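Local coordinates for GTP-binding protein (Pyrococcus horikoshii, PDB 1WXQ) that probably binds GTP and may hydrolyse nucleotides as an Obg-like GTPase, though its precise cellular role is unknown, at residues V308-R311 with V312-L316. Sequence-based numbering, arbitrary orientation.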
# COMPACT_ATOMS: atom_id res chain seq x y z
N VAL A 308 -4.53 -4.81 8.13
CA VAL A 308 -3.58 -4.97 7.06
C VAL A 308 -3.65 -3.80 6.07
O VAL A 308 -2.62 -3.23 5.71
CB VAL A 308 -3.82 -6.29 6.30
CG1 VAL A 308 -2.94 -6.34 5.06
CG2 VAL A 308 -3.52 -7.47 7.22
N ILE A 309 -4.86 -3.44 5.65
CA ILE A 309 -5.04 -2.35 4.69
C ILE A 309 -4.57 -1.00 5.24
O ILE A 309 -3.99 -0.19 4.51
CB ILE A 309 -6.50 -2.27 4.21
CG1 ILE A 309 -6.84 -3.55 3.43
CG2 ILE A 309 -6.70 -1.03 3.35
CD1 ILE A 309 -8.30 -3.69 3.04
N ASN A 310 -4.80 -0.76 6.53
CA ASN A 310 -4.35 0.49 7.12
C ASN A 310 -2.81 0.49 7.18
O ASN A 310 -2.17 1.54 6.98
CB ASN A 310 -4.93 0.69 8.54
CG ASN A 310 -6.44 1.02 8.55
OD1 ASN A 310 -7.06 1.27 7.50
ND2 ASN A 310 -7.03 1.02 9.74
N ARG A 311 -2.20 -0.67 7.44
CA ARG A 311 -0.74 -0.72 7.53
C ARG A 311 -0.11 -0.51 6.18
O ARG A 311 0.99 0.05 6.08
CB ARG A 311 -0.25 -2.05 8.15
CG ARG A 311 -0.58 -2.21 9.64
CD ARG A 311 0.06 -1.09 10.51
NE ARG A 311 1.51 -1.23 10.61
CZ ARG A 311 2.13 -2.14 11.38
NH1 ARG A 311 1.43 -2.98 12.12
NH2 ARG A 311 3.45 -2.21 11.38
N VAL A 312 -0.79 -0.95 5.12
CA VAL A 312 -0.25 -0.75 3.78
C VAL A 312 -0.26 0.74 3.40
O VAL A 312 0.74 1.30 2.96
CB VAL A 312 -1.07 -1.51 2.70
CG1 VAL A 312 -0.54 -1.14 1.33
CG2 VAL A 312 -1.00 -3.01 2.92
N VAL A 313 -1.42 1.37 3.58
CA VAL A 313 -1.64 2.78 3.26
C VAL A 313 -0.85 3.79 4.09
O VAL A 313 -0.13 4.63 3.54
CB VAL A 313 -3.15 3.12 3.37
CG1 VAL A 313 -3.41 4.58 3.01
CG2 VAL A 313 -3.96 2.21 2.45
N PHE A 314 -1.02 3.70 5.41
CA PHE A 314 -0.40 4.61 6.37
C PHE A 314 1.06 4.31 6.75
O PHE A 314 1.82 5.21 7.08
CB PHE A 314 -1.23 4.63 7.65
CG PHE A 314 -2.66 5.00 7.44
CD1 PHE A 314 -3.01 6.14 6.69
CD2 PHE A 314 -3.68 4.23 8.01
CE1 PHE A 314 -4.35 6.50 6.50
CE2 PHE A 314 -5.03 4.58 7.83
CZ PHE A 314 -5.36 5.72 7.07
N ASP A 315 1.44 3.04 6.74
CA ASP A 315 2.79 2.66 7.13
C ASP A 315 3.71 2.36 5.96
O ASP A 315 4.67 3.09 5.73
CB ASP A 315 2.73 1.45 8.05
CG ASP A 315 4.01 1.24 8.79
OD1 ASP A 315 5.08 1.50 8.19
OD2 ASP A 315 3.95 0.80 9.96
N LEU A 316 3.43 1.27 5.24
CA LEU A 316 4.27 0.91 4.11
C LEU A 316 4.48 2.12 3.21
O LEU A 316 5.57 2.63 3.08
CB LEU A 316 3.61 -0.17 3.26
CG LEU A 316 3.98 -1.65 3.26
CD1 LEU A 316 3.78 -2.16 1.82
CD2 LEU A 316 5.43 -1.87 3.68
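R311 and D315 form an i to i+4 salt bridge on helix 305-316, which packs on the central sheet of the P-loop-type domain and leads into strand 319-325. NE of R311 donates to OD2 of D315 at 3.2 Å. It meets this oxygen on the anti side, 30° out of the carboxylate plane. NH2 of R311 adds a weak bond to the same OD2, at 3.4 Å. The two side chains run side by side, with guanidinium and carboxylate planes only moderately turned from each other. The R311 chain bends at chi2 and chi3, which folds the guanidinium back alongside D315. Its side chain also touches I245 and I247 of strand 245-249. With an alanine here, the D315 carboxylate would probably lose its charged mate on the helix, and the side-chain cover on I245 and I247 would be reduced.

One residue earlier along the helix, N310 and F314 also lie side by side. CB of N310 packs against CD2 of F314 at 3.8 Å, and the amide plane stands 50° from the ring plane. F386 meets the F314 ring edge-to-face. OD1 of N310 makes weak hydrogen bonds to Q306 NE2 and I45 N.

V312 faces the sheet, where it touches A104, I106 and V218. Its CG2 lies anti to the carbonyl carbon, beside the backbone N, which puts it next to the V308 carbonyl. The backbone N atoms of V312, V313 and F314 make i to i+4 bonds to V308, I309 and N310 O. The wider pi-type turn at 312-316 is closed by L316 N, which reaches back five residues. The R311 carbonyl takes two amides there: a weak bond from D315 N, and a straighter one from L316 N to R311 O at 2.9 Å, with an N-H...O angle of 166°.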